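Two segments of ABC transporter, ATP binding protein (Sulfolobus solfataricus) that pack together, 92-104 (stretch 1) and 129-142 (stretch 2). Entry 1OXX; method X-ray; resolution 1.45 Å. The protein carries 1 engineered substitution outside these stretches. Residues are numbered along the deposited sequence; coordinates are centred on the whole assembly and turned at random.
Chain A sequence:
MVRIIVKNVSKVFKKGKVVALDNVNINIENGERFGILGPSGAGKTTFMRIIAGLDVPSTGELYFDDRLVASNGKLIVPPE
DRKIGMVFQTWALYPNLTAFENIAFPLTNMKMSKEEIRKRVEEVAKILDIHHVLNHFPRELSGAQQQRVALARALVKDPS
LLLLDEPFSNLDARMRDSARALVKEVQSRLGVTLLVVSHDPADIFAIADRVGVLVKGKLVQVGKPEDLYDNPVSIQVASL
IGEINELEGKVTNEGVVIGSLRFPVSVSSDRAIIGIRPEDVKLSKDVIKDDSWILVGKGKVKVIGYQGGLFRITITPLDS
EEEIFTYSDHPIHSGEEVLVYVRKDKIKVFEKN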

# COMPACT_ATOMS: atom_id res chain seq x y z
N ALA A 92 -2.44 -15.17 -13.33
CA ALA A 92 -3.79 -15.69 -13.24
C ALA A 92 -3.85 -17.20 -13.08
O ALA A 92 -2.85 -17.90 -13.20
CB ALA A 92 -4.58 -15.27 -14.46
N LEU A 93 -5.04 -17.70 -12.80
CA LEU A 93 -5.23 -19.14 -12.78
C LEU A 93 -5.26 -19.63 -14.23
O LEU A 93 -5.63 -18.88 -15.14
CB LEU A 93 -6.55 -19.49 -12.08
CG LEU A 93 -6.68 -19.05 -10.63
CD1 LEU A 93 -8.07 -19.37 -10.11
CD2 LEU A 93 -5.62 -19.75 -9.79
N TYR A 94 -4.87 -20.88 -14.47
CA TYR A 94 -4.93 -21.44 -15.81
C TYR A 94 -6.39 -21.76 -16.08
O TYR A 94 -7.00 -22.55 -15.36
CB TYR A 94 -4.11 -22.73 -15.90
CG TYR A 94 -2.63 -22.51 -16.01
CD1 TYR A 94 -1.82 -22.59 -14.89
CD2 TYR A 94 -2.03 -22.24 -17.23
CE1 TYR A 94 -0.45 -22.40 -14.98
CE2 TYR A 94 -0.66 -22.05 -17.34
CZ TYR A 94 0.13 -22.14 -16.21
OH TYR A 94 1.49 -21.94 -16.31
N PRO A 95 -6.96 -21.15 -17.11
CA PRO A 95 -8.39 -21.27 -17.36
C PRO A 95 -8.87 -22.68 -17.70
O PRO A 95 -10.04 -22.97 -17.45
CB PRO A 95 -8.61 -20.31 -18.54
CG PRO A 95 -7.27 -20.23 -19.19
CD PRO A 95 -6.30 -20.25 -18.08
N ASN A 96 -8.01 -23.51 -18.28
CA ASN A 96 -8.41 -24.86 -18.65
C ASN A 96 -7.85 -25.95 -17.74
O ASN A 96 -7.72 -27.12 -18.14
CB ASN A 96 -8.04 -25.17 -20.09
CG ASN A 96 -8.86 -26.31 -20.64
OD1 ASN A 96 -10.00 -26.53 -20.19
ND2 ASN A 96 -8.31 -27.04 -21.60
N LEU A 97 -7.53 -25.56 -16.52
CA LEU A 97 -7.18 -26.51 -15.47
C LEU A 97 -8.24 -26.32 -14.38
O LEU A 97 -8.67 -25.20 -14.12
CB LEU A 97 -5.77 -26.26 -14.91
CG LEU A 97 -4.55 -26.64 -15.76
CD1 LEU A 97 -3.28 -26.48 -14.92
CD2 LEU A 97 -4.65 -28.04 -16.34
N THR A 98 -8.67 -27.41 -13.75
CA THR A 98 -9.61 -27.26 -12.67
C THR A 98 -8.91 -26.60 -11.49
O THR A 98 -7.68 -26.43 -11.49
CB THR A 98 -10.14 -28.61 -12.19
OG1 THR A 98 -9.02 -29.41 -11.75
CG2 THR A 98 -10.80 -29.39 -13.31
N ALA A 99 -9.66 -26.25 -10.46
CA ALA A 99 -9.05 -25.69 -9.26
C ALA A 99 -8.00 -26.68 -8.71
O ALA A 99 -6.90 -26.28 -8.34
CB ALA A 99 -10.12 -25.36 -8.23
N PHE A 100 -8.33 -27.96 -8.64
CA PHE A 100 -7.38 -28.96 -8.17
C PHE A 100 -6.11 -28.92 -9.00
O PHE A 100 -5.03 -28.91 -8.48
CB PHE A 100 -7.97 -30.39 -8.27
CG PHE A 100 -7.03 -31.47 -7.81
CD1 PHE A 100 -7.03 -31.88 -6.51
CD2 PHE A 100 -6.10 -32.01 -8.66
CE1 PHE A 100 -6.16 -32.86 -6.07
CE2 PHE A 100 -5.23 -32.99 -8.23
CZ PHE A 100 -5.26 -33.41 -6.93
N GLU A 101 -6.26 -28.94 -10.32
CA GLU A 101 -5.13 -28.96 -11.21
C GLU A 101 -4.29 -27.70 -11.08
O GLU A 101 -3.05 -27.73 -11.17
CB GLU A 101 -5.64 -29.12 -12.65
CG GLU A 101 -6.20 -30.50 -12.96
CD GLU A 101 -6.72 -30.65 -14.38
OE1 GLU A 101 -7.53 -29.81 -14.84
OE2 GLU A 101 -6.32 -31.63 -15.05
N ASN A 102 -4.95 -26.56 -10.85
CA ASN A 102 -4.24 -25.31 -10.66
C ASN A 102 -3.39 -25.36 -9.38
O ASN A 102 -2.26 -24.89 -9.37
CB ASN A 102 -5.22 -24.14 -10.58
CG ASN A 102 -5.41 -23.47 -11.90
OD1 ASN A 102 -4.56 -22.68 -12.35
ND2 ASN A 102 -6.53 -23.76 -12.57
N ILE A 103 -3.95 -25.90 -8.31
CA ILE A 103 -3.25 -25.97 -7.04
C ILE A 103 -2.13 -27.02 -7.07
O ILE A 103 -1.08 -26.83 -6.46
CB ILE A 103 -4.24 -26.23 -5.90
CG1 ILE A 103 -5.27 -25.09 -5.82
CG2 ILE A 103 -3.50 -26.38 -4.57
CD1 ILE A 103 -6.47 -25.41 -4.88
N ALA A 104 -2.34 -28.09 -7.82
CA ALA A 104 -1.36 -29.16 -7.91
C ALA A 104 -0.18 -28.80 -8.80
O ALA A 104 0.90 -29.39 -8.69
CB ALA A 104 -2.00 -30.39 -8.45
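Stretch 2 (129-142) DIHHVLNHFPRELS

The first turn of a helix has backbone N-H groups with no preceding turn to accept their hydrogen bonds, and a neighbouring loop can supply the missing carbonyls. Residues 92-104 and 129-142 of this ATP-binding protein illustrate the principle. Stretch 1 is an extended lead-in, a type I turn from Tyr94 to Leu97, and a helix from Ala99. Stretch 2 is largely irregular: a 3-10 segment at 131-132, a type I turn from Val133 to His136, and a second 3-10 segment at 138-140. The two run in opposite senses, Pro95 lying nearest Pro138, Thr98 nearest Phe137 and Ala99 nearest Leu134, with CA-CA distances of 5.9, 4.3 and 4.8 Å. Together they bury 630 Å².

At the start of stretch 1, Leu93 points toward its partner and places CB 3.9 Å from Pro138 CG. The proline ring also meets the turn backbone, with Tyr94 O 3.5 Å from Pro138 CG and Leu97 O only 3.1 Å from Pro138 CD. Asn102 steadies this part of stretch 1 from within, its OD1 accepting from Tyr94 N at 2.8 Å and its ND2 donating to Tyr94 O at 3.1 Å. A water adds a polar link, donating to Pro95 O at 2.7 Å and accepting from Arg139 N at 3.1 Å.

Along the turn lies the Phe137 ring, with Asn96 OD1 3.7 Å from Phe137 CE2 and Leu97 O, near the plane at the ring edge, 3.6 Å from Phe137 CD2. Thr98 then caps the helix, its OG1 accepting from Glu101 N at 3.1 Å. Its flank is also packed against backbone, Thr98 CB standing 3.5 Å from Leu134 O and Thr98 CG2 3.5 Å from Asn135 O.

The next two residues show the principle directly. Ala99 N donates to His136 O at 2.8 Å, and Phe100 N to Leu134 O at 2.9 Å. The Val133-His136 turn thus presents two carbonyls to successive N-H groups of the helix start, while Thr98 serves the third, that of Glu101.

Apolar packing continues the contact along the helix. Ala99, pointing toward stretch 2, has CB 3.7 Å from Val133 O and 4.4 Å from Leu141 CD1. Phe100 CB lies 4.1 Å from Leu134 CB, and Leu134 CD1 sits at the edge of the phenylalanine ring. One helical turn beyond Ala99, Ile103 CD1 reaches Leu134 CD2 at 3.9 Å and Ile130 CD1 at 4.0 Å. Ala104 is already out of reach.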

# COMPACT_ATOMS: atom_id res chain seq x y z
N ASP A 129 -11.01 -23.40 2.64
CA ASP A 129 -12.44 -23.62 2.39
C ASP A 129 -12.84 -23.56 0.92
O ASP A 129 -13.85 -22.95 0.56
CB ASP A 129 -13.28 -22.65 3.21
CG ASP A 129 -14.75 -23.06 3.28
OD1 ASP A 129 -15.06 -24.27 3.25
OD2 ASP A 129 -15.66 -22.20 3.39
N ILE A 130 -12.06 -24.25 0.09
CA ILE A 130 -12.40 -24.43 -1.33
C ILE A 130 -12.34 -25.89 -1.74
O ILE A 130 -12.32 -26.21 -2.92
CB ILE A 130 -11.50 -23.59 -2.27
CG1 ILE A 130 -10.03 -23.71 -1.87
CG2 ILE A 130 -11.98 -22.15 -2.28
CD1 ILE A 130 -9.04 -23.15 -2.86
N HIS A 131 -12.31 -26.77 -0.75
CA HIS A 131 -12.25 -28.20 -1.02
C HIS A 131 -13.44 -28.66 -1.87
O HIS A 131 -13.32 -29.54 -2.71
CB HIS A 131 -12.18 -28.96 0.31
CG HIS A 131 -11.97 -30.43 0.16
ND1 HIS A 131 -13.01 -31.31 0.06
CD2 HIS A 131 -10.84 -31.16 0.06
CE1 HIS A 131 -12.54 -32.54 -0.07
NE2 HIS A 131 -11.22 -32.48 -0.07
N HIS A 132 -14.59 -28.03 -1.64
CA HIS A 132 -15.83 -28.43 -2.30
C HIS A 132 -15.99 -27.94 -3.73
O HIS A 132 -16.94 -28.31 -4.41
CB HIS A 132 -17.04 -27.97 -1.48
CG HIS A 132 -17.08 -26.50 -1.22
ND1 HIS A 132 -16.15 -25.86 -0.43
CD2 HIS A 132 -17.95 -25.54 -1.62
CE1 HIS A 132 -16.45 -24.57 -0.36
NE2 HIS A 132 -17.53 -24.35 -1.08
N VAL A 133 -15.05 -27.11 -4.20
CA VAL A 133 -15.10 -26.66 -5.59
C VAL A 133 -13.84 -27.05 -6.38
O VAL A 133 -13.52 -26.46 -7.41
CB VAL A 133 -15.35 -25.14 -5.67
CG1 VAL A 133 -16.75 -24.78 -5.14
CG2 VAL A 133 -14.32 -24.36 -4.91
N LEU A 134 -13.10 -28.04 -5.89
CA LEU A 134 -11.87 -28.46 -6.57
C LEU A 134 -12.07 -28.91 -8.00
O LEU A 134 -11.14 -28.80 -8.80
CB LEU A 134 -11.14 -29.55 -5.76
CG LEU A 134 -10.41 -29.07 -4.51
CD1 LEU A 134 -9.98 -30.21 -3.60
CD2 LEU A 134 -9.20 -28.23 -4.90
N ASN A 135 -13.24 -29.44 -8.35
CA ASN A 135 -13.47 -29.88 -9.72
C ASN A 135 -13.90 -28.78 -10.68
O ASN A 135 -13.99 -29.01 -11.88
CB ASN A 135 -14.50 -31.01 -9.73
CG ASN A 135 -13.92 -32.31 -9.26
OD1 ASN A 135 -14.63 -33.30 -9.09
ND2 ASN A 135 -12.60 -32.33 -9.07
N HIS A 136 -14.14 -27.58 -10.17
CA HIS A 136 -14.57 -26.47 -11.02
C HIS A 136 -13.42 -25.84 -11.80
O HIS A 136 -12.29 -25.75 -11.30
CB HIS A 136 -15.19 -25.36 -10.19
CG HIS A 136 -16.51 -25.69 -9.57
ND1 HIS A 136 -17.48 -24.75 -9.33
CD2 HIS A 136 -17.00 -26.87 -9.10
CE1 HIS A 136 -18.53 -25.33 -8.77
NE2 HIS A 136 -18.26 -26.62 -8.62
N PHE A 137 -13.71 -25.38 -13.01
CA PHE A 137 -12.76 -24.54 -13.73
C PHE A 137 -12.87 -23.15 -13.11
O PHE A 137 -13.91 -22.78 -12.53
CB PHE A 137 -13.09 -24.45 -15.22
CG PHE A 137 -12.79 -25.70 -15.98
CD1 PHE A 137 -13.81 -26.44 -16.53
CD2 PHE A 137 -11.50 -26.16 -16.12
CE1 PHE A 137 -13.54 -27.60 -17.24
CE2 PHE A 137 -11.22 -27.32 -16.81
CZ PHE A 137 -12.24 -28.04 -17.38
N PRO A 138 -11.83 -22.34 -13.21
CA PRO A 138 -11.87 -21.00 -12.64
C PRO A 138 -13.08 -20.14 -13.01
O PRO A 138 -13.58 -19.38 -12.18
CB PRO A 138 -10.58 -20.37 -13.17
CG PRO A 138 -9.63 -21.54 -13.21
CD PRO A 138 -10.49 -22.67 -13.75
N ARG A 139 -13.56 -20.25 -14.24
CA ARG A 139 -14.68 -19.44 -14.69
C ARG A 139 -15.94 -19.70 -13.86
O ARG A 139 -16.78 -18.82 -13.72
CB ARG A 139 -14.97 -19.71 -16.16
CG ARG A 139 -16.04 -18.79 -16.76
CD ARG A 139 -16.26 -19.02 -18.23
NE ARG A 139 -16.78 -20.36 -18.48
CZ ARG A 139 -17.04 -20.82 -19.69
NH1 ARG A 139 -16.82 -20.04 -20.75
NH2 ARG A 139 -17.52 -22.04 -19.85
N GLU A 140 -16.06 -20.92 -13.35
CA GLU A 140 -17.24 -21.31 -12.58
C GLU A 140 -17.05 -21.05 -11.09
O GLU A 140 -17.90 -21.44 -10.27
CB GLU A 140 -17.63 -22.76 -12.84
CG GLU A 140 -18.32 -22.98 -14.18
CD GLU A 140 -17.42 -22.78 -15.37
OE1 GLU A 140 -17.69 -21.86 -16.18
OE2 GLU A 140 -16.45 -23.53 -15.52
N LEU A 141 -15.94 -20.43 -10.73
CA LEU A 141 -15.72 -20.04 -9.34
C LEU A 141 -16.12 -18.59 -9.11
O LEU A 141 -16.04 -17.76 -10.02
CB LEU A 141 -14.24 -20.17 -8.99
CG LEU A 141 -13.61 -21.56 -9.04
CD1 LEU A 141 -12.14 -21.48 -8.72
CD2 LEU A 141 -14.33 -22.51 -8.11
N SER A 142 -16.54 -18.27 -7.89
CA SER A 142 -16.79 -16.88 -7.53
C SER A 142 -15.45 -16.15 -7.43
O SER A 142 -14.40 -16.77 -7.38
CB SER A 142 -17.47 -16.80 -6.17
OG SER A 142 -16.59 -17.21 -5.14
O HOH W 1 -11.98 -21.23 -16.68